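Local coordinates for protein ciona betagamma-crystallin (Ciona intestinalis, PDB 2BV2) that binds two calcium ions in a single betagamma-crystallin domain and probably serves as a structural component of the neuroectodermal visual system, at residues A[2-7]-A[38-43]; A[32-37]-A[75-80]. All coordinates share one frame; numbering follows the deposited sequence.

Contact 1 (A[2-7]-A[38-43]); sequences KIILFE and IVESGT. With CA (calcium ion), chain C; SO4 (sulfate ion), chain F.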
loop_
_atom_site.group_PDB
_atom_site.type_symbol
_atom_site.label_atom_id
_atom_site.label_comp_id
_atom_site.label_asym_id
_atom_site.label_seq_id
_atom_site.Cartn_x
_atom_site.Cartn_y
_atom_site.Cartn_z
ATOM N N LYS A 2 -4.743 4.026 -9.680
ATOM C CA LYS A 2 -3.292 3.935 -9.650
ATOM C C LYS A 2 -2.822 4.237 -8.243
ATOM O O LYS A 2 -3.151 5.274 -7.682
ATOM C CB LYS A 2 -2.674 4.910 -10.636
ATOM C CG LYS A 2 -1.140 4.927 -10.678
ATOM C CD LYS A 2 -0.624 5.976 -11.658
ATOM C CE LYS A 2 -1.077 5.690 -13.087
ATOM N NZ LYS A 2 -0.668 6.753 -14.045
ATOM N N ILE A 3 -2.034 3.322 -7.692
ATOM C CA ILE A 3 -1.454 3.496 -6.358
ATOM C C ILE A 3 0.043 3.253 -6.475
ATOM O O ILE A 3 0.493 2.391 -7.247
ATOM C CB ILE A 3 -2.093 2.542 -5.343
ATOM C CG1 ILE A 3 -1.708 2.930 -3.913
ATOM C CG2 ILE A 3 -1.702 1.100 -5.628
ATOM C CD1 ILE A 3 -2.424 2.100 -2.863
ATOM N N ILE A 4 0.816 4.027 -5.725
ATOM C CA ILE A 4 2.271 3.873 -5.674
ATOM C C ILE A 4 2.695 3.606 -4.225
ATOM O O ILE A 4 2.446 4.428 -3.328
ATOM C CB ILE A 4 2.984 5.115 -6.195
ATOM C CG1 ILE A 4 2.546 5.433 -7.627
ATOM C CG2 ILE A 4 4.489 4.930 -6.142
ATOM C CD1 ILE A 4 2.843 6.863 -8.040
ATOM N N LEU A 5 3.356 2.464 -4.027
ATOM C CA LEU A 5 3.815 2.017 -2.722
ATOM C C LEU A 5 5.291 2.330 -2.608
ATOM O O LEU A 5 6.027 2.111 -3.564
ATOM C CB LEU A 5 3.638 0.512 -2.600
ATOM C CG LEU A 5 2.252 -0.081 -2.888
ATOM C CD1 LEU A 5 2.291 -1.582 -2.748
ATOM C CD2 LEU A 5 1.136 0.503 -2.021
ATOM N N PHE A 6 5.717 2.815 -1.443
ATOM C CA PHE A 6 7.098 3.215 -1.214
ATOM C C PHE A 6 7.710 2.470 -0.055
ATOM O O PHE A 6 7.072 2.321 0.979
ATOM C CB PHE A 6 7.188 4.718 -0.900
ATOM C CG PHE A 6 6.875 5.598 -2.068
ATOM C CD1 PHE A 6 7.888 6.093 -2.885
ATOM C CD2 PHE A 6 5.574 5.961 -2.335
ATOM C CE1 PHE A 6 7.579 6.912 -3.983
ATOM C CE2 PHE A 6 5.257 6.763 -3.443
ATOM C CZ PHE A 6 6.242 7.246 -4.244
ATOM N N GLU A 7 8.984 2.105 -0.200
ATOM C CA GLU A 7 9.732 1.392 0.829
ATOM C C GLU A 7 9.963 2.210 2.087
ATOM O O GLU A 7 9.883 1.672 3.209
ATOM C CB GLU A 7 11.067 0.953 0.214
ATOM C CG GLU A 7 12.065 0.298 1.164
ATOM C CD GLU A 7 13.506 0.622 0.796
ATOM O OE1 GLU A 7 13.707 1.359 -0.176
ATOM O OE2 GLU A 7 14.438 0.144 1.479
ATOM N N ILE A 38 1.322 6.838 -2.149
ATOM C CA ILE A 38 0.631 7.870 -2.889
ATOM C C ILE A 38 -0.480 7.205 -3.686
ATOM O O ILE A 38 -0.226 6.291 -4.480
ATOM C CB ILE A 38 1.559 8.623 -3.853
ATOM C CG1 ILE A 38 2.597 9.407 -3.037
ATOM C CG2 ILE A 38 0.723 9.542 -4.785
ATOM C CD1 ILE A 38 3.597 10.186 -3.861
ATOM N N VAL A 39 -1.720 7.642 -3.467
ATOM C CA VAL A 39 -2.815 7.210 -4.336
ATOM C C VAL A 39 -3.020 8.301 -5.376
ATOM O O VAL A 39 -3.441 9.402 -5.040
ATOM C CB VAL A 39 -4.115 6.947 -3.553
ATOM C CG1 VAL A 39 -5.250 6.570 -4.491
ATOM C CG2 VAL A 39 -3.929 5.839 -2.528
ATOM N N GLU A 40 -2.721 7.992 -6.638
ATOM C CA GLU A 40 -2.903 8.953 -7.727
ATOM C C GLU A 40 -4.363 9.043 -8.146
ATOM O O GLU A 40 -4.886 10.134 -8.357
ATOM C CB GLU A 40 -2.045 8.579 -8.930
ATOM C CG GLU A 40 -0.563 8.459 -8.623
ATOM C CD GLU A 40 0.127 9.797 -8.426
ATOM O OE1 GLU A 40 -0.558 10.835 -8.313
ATOM O OE2 GLU A 40 1.376 9.810 -8.387
ATOM N N SER A 41 -5.017 7.886 -8.253
ATOM C CA SER A 41 -6.429 7.812 -8.604
ATOM C C SER A 41 -7.030 6.553 -8.029
ATOM O O SER A 41 -6.318 5.604 -7.746
ATOM C CB SER A 41 -6.591 7.801 -10.129
ATOM O OG SER A 41 -5.871 6.721 -10.700
ATOM N N GLY A 42 -8.351 6.560 -7.873
ATOM C CA GLY A 42 -9.091 5.424 -7.384
ATOM C C GLY A 42 -9.124 5.384 -5.878
ATOM O O GLY A 42 -8.372 6.102 -5.213
ATOM N N THR A 43 -10.040 4.578 -5.346
ATOM C CA THR A 43 -10.054 4.257 -3.923
ATOM C C THR A 43 -9.463 2.855 -3.792
ATOM O O THR A 43 -9.759 1.979 -4.604
ATOM C CB THR A 43 -11.465 4.304 -3.315
ATOM O OG1 THR A 43 -12.023 5.618 -3.480
ATOM C CG2 THR A 43 -11.408 3.984 -1.828
HETATM CA CA CA C . 9.910 0.322 5.066
HETATM S S SO4 F . -10.493 8.998 -10.158
HETATM O O1 SO4 F . -10.219 7.999 -9.130
HETATM O O2 SO4 F . -11.846 9.510 -9.990
HETATM O O3 SO4 F . -9.535 10.093 -10.041
HETATM O O4 SO4 F . -10.346 8.389 -11.476
HETATM O O HOH W 1 10.654 0.477 7.271
#
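F6 and I38 meet on one side of the antiparallel strand pair 2-6 and 38-41: F6 CE2 and CZ lie against the end of I38, with F6 CE2 3.8 Å from I38 CG1, the two side chains crossing at a slant. On the same face I4 CD1 reaches the bent E40 chain, 3.8 Å from E40 CG. K2 has CG anti to the backbone N (chi1 179°), which carries its chain over to E40; CG and CD pass across the CB-CG part, K2 CD 3.9 Å from E40 CG. An alanine here would probably uncover one flank of that segment, leaving I4 as its remaining neighbour across the pair and E40 less restrained. I3 and V39 pack on the reverse face, I3 CG1 3.9 Å from V39 CG2. I4 and I38 form an antiparallel hydrogen-bonded pair, I4 N to I38 O 2.8 Å, with the return bond from I38 N to I4 O. At the strand end K2 O accepts a bent bond from E40 N (2.9 Å, 136° at the hydrogen) and a straight one from S41 N (3.3 Å, 173°), while K2 N donates to S41 O at 3.0 Å. E40 and S41 thus both stand opposite K2, a classic beta bulge in the first Greek key of a betagamma-crystallin domain.

Contact 2 (A[32-37]-A[75-80]); sequences DIVSSI and DELSSV. With CA (calcium ion), chain D; CA (calcium ion), chain C.
D75 and D32 each reach across to a calcium ion held partly by the opposite segment; each ion is bound by both segments, so coordination links 32-37 and 75-80 directly. At the first ion, D75 OD1 binds at 2.5 Å beside I33 O, S35 OG and a water, and E7 O completes the protein ligands. At the second, the roles are exchanged: D32 OD1 binds at 2.5 Å together with E76 O, E76 OE1 and S78 OG, with D48 O as the remaining protein ligand. The D32 and E76 side chains run alongside each other in the same direction, their carboxylate planes 51° apart, and both give an oxygen to the ion. A similar turn of both aspartates, CG beside the backbone N (chi1 -65° in D32, -85° in D75), swings OD1 to the metal. The serine hydroxyls have second partners, S35 OG in D74 OD1 and S78 OG in N31 OD1, which would help to position them.

Hydrogen bonds form a second, equally reciprocal set. D32 N donates to L77 O at 3.1 Å, and D75 N to V34 O at 3.2 Å. One water accepts from V34 N and donates to L77 O; another accepts from E76 N and donates to V34 O, so each of these carbonyls receives a backbone N-H and a water.

Apolar contact centres on one methyl, L77 CD1. It meets I37 CD1 tip to tip at 3.6 Å and V34 CG1, at a slant, at 3.8 Å.

Beyond the metal loops, toward the sheets, V34 and I37 pack on L5 of strand 2-6 and L77 on V46 of strand 44-47. Segment 32-37 runs into strand 36-41, and segment 75-80 into strand 79-82, placing this contact where the two sheets of the domain meet.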
loop_
_atom_site.group_PDB
_atom_site.type_symbol
_atom_site.label_atom_id
_atom_site.label_comp_id
_atom_site.label_asym_id
_atom_site.label_seq_id
_atom_site.Cartn_x
_atom_site.Cartn_y
_atom_site.Cartn_z
ATOM N N ASP A 32 5.763 -6.582 3.333
ATOM C CA ASP A 32 6.242 -6.137 4.631
ATOM C C ASP A 32 7.407 -5.150 4.572
ATOM O O ASP A 32 8.320 -5.206 5.400
ATOM C CB ASP A 32 6.568 -7.319 5.540
ATOM C CG ASP A 32 5.343 -8.131 5.903
ATOM O OD1 ASP A 32 4.216 -7.681 5.635
ATOM O OD2 ASP A 32 5.496 -9.223 6.483
ATOM N N ILE A 33 7.364 -4.249 3.589
ATOM C CA ILE A 33 8.316 -3.145 3.547
ATOM C C ILE A 33 7.721 -1.769 3.371
ATOM O O ILE A 33 8.456 -0.805 3.472
ATOM C CB ILE A 33 9.372 -3.319 2.422
ATOM C CG1 ILE A 33 8.741 -3.248 1.035
ATOM C CG2 ILE A 33 10.140 -4.618 2.601
ATOM C CD1 ILE A 33 9.789 -3.194 -0.065
ATOM N N VAL A 34 6.426 -1.653 3.082
ATOM C CA VAL A 34 5.860 -0.354 2.723
ATOM C C VAL A 34 5.760 0.587 3.933
ATOM O O VAL A 34 5.289 0.206 5.005
ATOM C CB VAL A 34 4.487 -0.499 2.051
ATOM C CG1 VAL A 34 3.757 0.870 1.953
ATOM C CG2 VAL A 34 4.627 -1.125 0.672
ATOM N N SER A 35 6.248 1.816 3.742
ATOM C CA SER A 35 6.253 2.819 4.781
ATOM C C SER A 35 5.606 4.157 4.362
ATOM O O SER A 35 5.371 4.995 5.209
ATOM C CB SER A 35 7.693 3.027 5.244
ATOM O OG SER A 35 8.239 1.846 5.816
ATOM N N SER A 36 5.366 4.382 3.061
ATOM C CA SER A 36 4.512 5.476 2.615
ATOM C C SER A 36 3.819 5.113 1.300
ATOM O O SER A 36 4.210 4.147 0.620
ATOM C CB SER A 36 5.317 6.764 2.446
ATOM O OG SER A 36 6.324 6.637 1.458
ATOM N N ILE A 37 2.789 5.887 0.961
ATOM C CA ILE A 37 1.902 5.571 -0.162
ATOM C C ILE A 37 1.397 6.842 -0.816
ATOM O O ILE A 37 1.086 7.801 -0.130
ATOM C CB ILE A 37 0.664 4.727 0.290
ATOM C CG1 ILE A 37 1.081 3.345 0.817
ATOM C CG2 ILE A 37 -0.341 4.569 -0.864
ATOM C CD1 ILE A 37 -0.105 2.534 1.341
ATOM N N ASP A 75 5.852 -1.478 7.623
ATOM C CA ASP A 75 6.438 -2.734 7.163
ATOM C C ASP A 75 5.488 -3.920 7.391
ATOM O O ASP A 75 5.912 -4.979 7.866
ATOM C CB ASP A 75 7.793 -3.001 7.849
ATOM C CG ASP A 75 8.955 -2.330 7.146
ATOM O OD1 ASP A 75 8.709 -1.409 6.341
ATOM O OD2 ASP A 75 10.127 -2.749 7.390
ATOM N N GLU A 76 4.220 -3.722 7.029
ATOM C CA GLU A 76 3.175 -4.733 7.219
ATOM C C GLU A 76 2.213 -4.954 6.062
ATOM O O GLU A 76 1.477 -5.933 6.061
ATOM C CB GLU A 76 2.358 -4.427 8.480
ATOM C CG GLU A 76 1.662 -5.634 9.086
ATOM C CD GLU A 76 2.603 -6.783 9.321
ATOM O OE1 GLU A 76 2.341 -7.903 8.786
ATOM O OE2 GLU A 76 3.624 -6.541 10.011
ATOM N N LEU A 77 2.199 -4.097 5.060
ATOM C CA LEU A 77 1.262 -4.326 3.961
ATOM C C LEU A 77 1.650 -5.590 3.217
ATOM O O LEU A 77 2.827 -5.811 2.938
ATOM C CB LEU A 77 1.199 -3.130 3.016
ATOM C CG LEU A 77 0.547 -1.902 3.668
ATOM C CD1 LEU A 77 0.447 -0.775 2.682
ATOM C CD2 LEU A 77 -0.837 -2.227 4.232
ATOM N N SER A 78 0.664 -6.421 2.909
ATOM C CA SER A 78 0.909 -7.654 2.153
ATOM C C SER A 78 0.046 -7.838 0.914
ATOM O O SER A 78 0.394 -8.651 0.044
ATOM C CB SER A 78 0.760 -8.848 3.078
ATOM O OG SER A 78 1.712 -8.785 4.118
ATOM N N SER A 79 -1.071 -7.117 0.825
ATOM C CA SER A 79 -1.923 -7.168 -0.375
ATOM C C SER A 79 -2.698 -5.857 -0.525
ATOM O O SER A 79 -2.839 -5.127 0.439
ATOM C CB SER A 79 -2.883 -8.368 -0.322
ATOM O OG SER A 79 -3.798 -8.276 0.760
ATOM N N VAL A 80 -3.114 -5.549 -1.758
ATOM C CA VAL A 80 -3.808 -4.298 -2.082
ATOM C C VAL A 80 -4.912 -4.556 -3.097
ATOM O O VAL A 80 -4.710 -5.303 -4.052
ATOM C CB VAL A 80 -2.832 -3.189 -2.628
ATOM C CG1 VAL A 80 -1.574 -3.096 -1.768
ATOM C CG2 VAL A 80 -2.453 -3.415 -4.077
HETATM CA CA CA D . 1.922 -8.269 6.304
HETATM CA CA CA C . 9.910 0.322 5.066
HETATM O O HOH W 2 4.827 -3.871 2.325
HETATM O O HOH W 3 3.156 -1.217 5.892
HETATM O O HOH W 1 10.654 0.477 7.271
#

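Contact 1 and contact 2 have centres 12 Å apart and share strand 36-41: its beginning serves contact 2, its later part contact 1. Along the chain the segments alternate, 2-7, 32-37, 38-43, 75-80, so the two contacts interlock. Contact 1 lies within the four-stranded sheet, whereas contact 2 ties the loop entering strand 36-41 of that sheet to the loop entering strand 79-82 of the other. They touch directly: F6 N lies 2.9 Å from S36 O, and I3 CG1 packs 3.7 Å from I37 CG2. One calcium ion also belongs to both, joining E7 of contact 1 to I33, S35 and D75 of contact 2, so this metal site joins the two Greek keys and sits at the end of strand 2-6.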